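Local coordinates for protein giardin subunit alpha-1 (Giardia intestinalis, PDB 4EVF) that is an annexin that binds calcium and phosphatidylserine and takes part in parasite attachment to the intestinal mucosa and in cytoskeletal rearrangement, at residues V130-K133 and C137-M140; K18-I23 and D281-P286. All coordinates share one frame; numbering follows the deposited sequence.

Contact 1: residues V130-K133 and C137-M140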
loop_
_atom_site.group_PDB
_atom_site.type_symbol
_atom_site.label_atom_id
_atom_site.label_comp_id
_atom_site.label_asym_id
_atom_site.label_seq_id
_atom_site.Cartn_x
_atom_site.Cartn_y
_atom_site.Cartn_z
ATOM N N VAL A 130 14.293 12.091 6.699
ATOM C CA VAL A 130 14.089 12.361 5.279
ATOM C C VAL A 130 14.517 13.776 4.848
ATOM O O VAL A 130 14.998 13.970 3.733
ATOM C CB VAL A 130 12.617 12.086 4.875
ATOM C CG1 VAL A 130 12.277 12.779 3.583
ATOM C CG2 VAL A 130 12.373 10.576 4.779
ATOM N N GLY A 131 14.349 14.766 5.722
ATOM C CA GLY A 131 14.748 16.128 5.380
ATOM C C GLY A 131 13.787 16.810 4.413
ATOM O O GLY A 131 12.717 16.278 4.114
ATOM N N ARG A 132 14.157 17.992 3.925
ATOM C CA ARG A 132 13.283 18.755 3.027
ATOM C C ARG A 132 14.049 19.346 1.851
ATOM O O ARG A 132 13.704 20.414 1.340
ATOM C CB ARG A 132 12.543 19.857 3.804
ATOM C CG ARG A 132 11.668 19.311 4.930
ATOM C CD ARG A 132 11.124 20.403 5.842
ATOM N NE ARG A 132 10.133 19.885 6.793
ATOM C CZ ARG A 132 10.423 19.496 8.032
ATOM N NH1 ARG A 132 11.669 19.561 8.477
ATOM N NH2 ARG A 132 9.471 19.042 8.832
ATOM N N LYS A 133 15.087 18.641 1.416
ATOM C CA LYS A 133 15.959 19.141 0.353
ATOM C C LYS A 133 15.568 18.649 -1.047
ATOM O O LYS A 133 16.214 19.004 -2.037
ATOM C CB LYS A 133 17.421 18.761 0.643
ATOM C CG LYS A 133 18.034 19.446 1.863
ATOM C CD LYS A 133 18.408 20.895 1.571
ATOM C CE LYS A 133 17.976 21.800 2.710
ATOM N NZ LYS A 133 18.606 21.404 4.003
ATOM N N CYS A 137 10.404 14.613 -0.665
ATOM C CA CYS A 137 10.264 14.807 0.778
ATOM C C CYS A 137 9.103 15.743 1.070
ATOM O O CYS A 137 8.286 15.470 1.948
ATOM C CB CYS A 137 11.533 15.411 1.377
ATOM S SG CYS A 137 13.069 14.723 0.720
ATOM N N LEU A 138 9.053 16.855 0.336
ATOM C CA LEU A 138 8.038 17.878 0.563
ATOM C C LEU A 138 6.634 17.349 0.259
ATOM O O LEU A 138 5.677 17.646 0.985
ATOM C CB LEU A 138 8.337 19.118 -0.284
ATOM C CG LEU A 138 9.634 19.888 0.003
ATOM C CD1 LEU A 138 9.803 21.026 -0.978
ATOM C CD2 LEU A 138 9.635 20.414 1.432
ATOM N N LEU A 139 6.506 16.576 -0.815
ATOM C CA LEU A 139 5.222 15.952 -1.135
ATOM C C LEU A 139 4.807 14.950 -0.070
ATOM O O LEU A 139 3.634 14.902 0.301
ATOM C CB LEU A 139 5.228 15.301 -2.525
ATOM C CG LEU A 139 3.913 14.650 -2.990
ATOM C CD1 LEU A 139 2.735 15.622 -3.006
ATOM C CD2 LEU A 139 4.106 14.041 -4.382
ATOM N N MET A 140 5.750 14.149 0.427
ATOM C CA MET A 140 5.402 13.151 1.444
ATOM C C MET A 140 4.954 13.798 2.751
ATOM O O MET A 140 4.026 13.316 3.410
ATOM C CB MET A 140 6.539 12.152 1.693
ATOM C CG MET A 140 6.632 11.089 0.598
ATOM S SD MET A 140 7.763 9.747 1.031
ATOM C CE MET A 140 7.889 8.893 -0.550
#
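Val130 CG1 stands anti to the backbone N (chi1 161°), and this turns the methyl onto Cys137. The Cys137 thiol is swung beside its own backbone N, with chi1 -41°. The two residues meet at the short interhelical loop between helices 122-130 and 135-145, in the predicted second repeat of this all-helical annexin fold. Val130 CG1 lies 3.5 Å from Cys137 CB and 3.6 Å from Cys137 SG. One methyl therefore covers both side-chain atoms of the cysteine. Gly131 follows the helix with a positive phi of 75°, and the chain leaves the helical course there. Its carbonyl faces the next helix, and Gly131 O comes within 3.1 Å of Cys137 CB. This is a close touch and not a hydrogen bond. No hydrogen bond joins the two segments. Farther along the loop, Arg132 and Leu138 cross at about a right angle. Only the base of the arginine takes part, since its extended chain leads the guanidinium away to a salt bridge with Glu141, one helical turn beyond Cys137. Leu138 also touches Ile175 of helix 171-180, and Val130 touches Phe95 of helix 92-100. The contact is thus packed against neighbouring helices. Where the arginine and leucine cross, Leu138 CD2 rests 3.8 Å from Arg132 CB.

Contact 2: residues K18-I23 and D281-P286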
loop_
_atom_site.group_PDB
_atom_site.type_symbol
_atom_site.label_atom_id
_atom_site.label_comp_id
_atom_site.label_asym_id
_atom_site.label_seq_id
_atom_site.Cartn_x
_atom_site.Cartn_y
_atom_site.Cartn_z
ATOM N N LYS A 18 -0.291 -27.157 9.256
ATOM C CA LYS A 18 0.805 -26.370 8.709
ATOM C C LYS A 18 0.570 -26.086 7.221
ATOM O O LYS A 18 1.512 -25.956 6.441
ATOM C CB LYS A 18 2.133 -27.099 8.917
ATOM C CG LYS A 18 2.460 -27.372 10.371
ATOM C CD LYS A 18 3.757 -28.154 10.511
ATOM C CE LYS A 18 4.457 -27.857 11.833
ATOM N NZ LYS A 18 3.569 -28.069 13.009
ATOM N N ASP A 19 -0.703 -26.001 6.852
ATOM C CA ASP A 19 -1.137 -25.741 5.494
ATOM C C ASP A 19 -1.123 -24.229 5.206
ATOM O O ASP A 19 -2.072 -23.522 5.528
ATOM C CB ASP A 19 -2.547 -26.313 5.326
ATOM C CG ASP A 19 -3.013 -26.344 3.879
ATOM O OD1 ASP A 19 -2.355 -25.732 3.009
ATOM O OD2 ASP A 19 -4.067 -26.980 3.623
ATOM N N GLU A 20 -0.051 -23.742 4.584
ATOM C CA GLU A 20 0.109 -22.307 4.323
ATOM C C GLU A 20 -0.919 -21.734 3.357
ATOM O O GLU A 20 -1.499 -20.668 3.603
ATOM C CB GLU A 20 1.518 -22.009 3.810
ATOM C CG GLU A 20 2.579 -22.061 4.881
ATOM C CD GLU A 20 3.952 -21.700 4.346
ATOM O OE1 GLU A 20 4.235 -21.985 3.160
ATOM O OE2 GLU A 20 4.743 -21.122 5.111
ATOM N N VAL A 21 -1.139 -22.427 2.248
ATOM C CA VAL A 21 -2.110 -21.945 1.280
ATOM C C VAL A 21 -3.508 -21.902 1.902
ATOM O O VAL A 21 -4.298 -21.002 1.612
ATOM C CB VAL A 21 -2.107 -22.773 -0.018
ATOM C CG1 VAL A 21 -3.187 -22.279 -0.956
ATOM C CG2 VAL A 21 -0.749 -22.682 -0.700
ATOM N N GLN A 22 -3.808 -22.869 2.766
ATOM C CA GLN A 22 -5.111 -22.894 3.427
ATOM C C GLN A 22 -5.295 -21.711 4.389
ATOM O O GLN A 22 -6.386 -21.140 4.483
ATOM C CB GLN A 22 -5.340 -24.224 4.151
ATOM C CG GLN A 22 -6.684 -24.323 4.856
ATOM C CD GLN A 22 -7.870 -24.135 3.920
ATOM O OE1 GLN A 22 -7.718 -24.100 2.697
ATOM N NE2 GLN A 22 -9.064 -24.010 4.496
ATOM N N ILE A 23 -4.240 -21.340 5.103
ATOM C CA ILE A 23 -4.316 -20.154 5.952
ATOM C C ILE A 23 -4.500 -18.916 5.081
ATOM O O ILE A 23 -5.325 -18.049 5.378
ATOM C CB ILE A 23 -3.072 -20.008 6.842
ATOM C CG1 ILE A 23 -2.956 -21.205 7.789
ATOM C CG2 ILE A 23 -3.084 -18.670 7.585
ATOM C CD1 ILE A 23 -1.591 -21.338 8.426
ATOM N N ASP A 281 8.817 -17.615 -5.843
ATOM C CA ASP A 281 9.152 -19.035 -5.700
ATOM C C ASP A 281 7.962 -19.934 -5.383
ATOM O O ASP A 281 6.831 -19.466 -5.208
ATOM C CB ASP A 281 10.303 -19.271 -4.703
ATOM C CG ASP A 281 9.878 -19.113 -3.241
ATOM O OD1 ASP A 281 8.701 -19.372 -2.909
ATOM O OD2 ASP A 281 10.736 -18.726 -2.414
ATOM N N LYS A 282 8.249 -21.234 -5.312
ATOM C CA LYS A 282 7.237 -22.277 -5.185
ATOM C C LYS A 282 6.336 -22.106 -3.963
ATOM O O LYS A 282 5.154 -22.438 -4.014
ATOM C CB LYS A 282 7.917 -23.647 -5.117
ATOM C CG LYS A 282 7.220 -24.701 -5.935
ATOM C CD LYS A 282 8.079 -25.944 -6.087
ATOM C CE LYS A 282 8.197 -26.713 -4.789
ATOM N NZ LYS A 282 9.031 -27.934 -4.991
ATOM N N ARG A 283 6.917 -21.624 -2.870
ATOM C CA ARG A 283 6.196 -21.413 -1.612
ATOM C C ARG A 283 5.385 -20.110 -1.631
ATOM O O ARG A 283 4.170 -20.118 -1.417
ATOM C CB ARG A 283 7.188 -21.421 -0.439
ATOM C CG ARG A 283 6.556 -21.299 0.944
ATOM C CD ARG A 283 7.628 -21.157 2.011
ATOM N NE ARG A 283 7.078 -21.005 3.359
ATOM C CZ ARG A 283 7.780 -20.556 4.395
ATOM N NH1 ARG A 283 9.048 -20.207 4.234
ATOM N NH2 ARG A 283 7.215 -20.446 5.590
ATOM N N MET A 284 6.055 -18.996 -1.902
ATOM C CA MET A 284 5.422 -17.679 -1.835
ATOM C C MET A 284 4.326 -17.468 -2.872
ATOM O O MET A 284 3.281 -16.884 -2.570
ATOM C CB MET A 284 6.471 -16.576 -1.999
ATOM C CG MET A 284 5.880 -15.178 -2.116
ATOM S SD MET A 284 5.076 -14.635 -0.575
ATOM C CE MET A 284 6.502 -14.481 0.494
ATOM N N ALA A 285 4.566 -17.920 -4.099
ATOM C CA ALA A 285 3.645 -17.622 -5.194
ATOM C C ALA A 285 2.191 -18.075 -4.968
ATOM O O ALA A 285 1.260 -17.297 -5.183
ATOM C CB ALA A 285 4.182 -18.154 -6.517
ATOM N N PRO A 286 1.986 -19.339 -4.565
ATOM C CA PRO A 286 0.596 -19.759 -4.361
ATOM C C PRO A 286 -0.077 -18.944 -3.255
ATOM O O PRO A 286 -1.275 -18.679 -3.316
ATOM C CB PRO A 286 0.719 -21.238 -3.953
ATOM C CG PRO A 286 2.150 -21.441 -3.591
ATOM C CD PRO A 286 2.934 -20.457 -4.409
#
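Arg283 and Glu20 form a side-on salt bridge between the first turn of helix 20-28 and the turn that leads into helix 284-292, in the predicted first and fourth annexin repeats. Arg283 reaches across to Glu20 on a chain extended to NE, its CG anti to the backbone N (chi1 -176°). The guanidinium presents NE and NH2 to the carboxylate, and the two planes lie only 7° apart. Arg283 NE donates to Glu20 OE1 at 3.0 Å and also to Glu20 OE2, less straight. Arg283 NH2 donates to Glu20 OE2 at 2.6 Å, so this oxygen accepts twice. All three bonds use syn lone pairs. The remaining nitrogen, Arg283 NH1, donates to the carbonyl of Gly60. Every guanidinium nitrogen thus has an acceptor, which fixes the group's rotation. Aspartates make capping bonds in both segments. Asp19 is at the N-cap, and its OD1 takes a weak bond from Gln22 N. Asp281 OD1 accepts from Met284 N at 2.9 Å, nearly straight at 169°, and more weakly from Arg283 N. Asp281 therefore holds the backbone that carries the arginine. Beside the ion pair the contact is apolar, where Val21 CG2 meets Pro286 CB at 3.8 Å.

In the fold
From the N terminus, the chain passes helix 4-16 and enters contact 2 at 18-23. It then runs through more than 250 mostly helical residues before 281-286 completes that contact. The loop so closed takes in nearly the whole chain and brings the predicted first and fourth repeats together near the two termini. Contact 1 is nested inside it. It closes a short loop, with three residues between its segments, and ties the end of helix 122-130 and the loop after it to helix 135-145, in the predicted second repeat. The contacts do not touch. Their centres are 39 Å apart, on opposite sides of the chain's centre. One is local; the other ties repeats far apart in sequence.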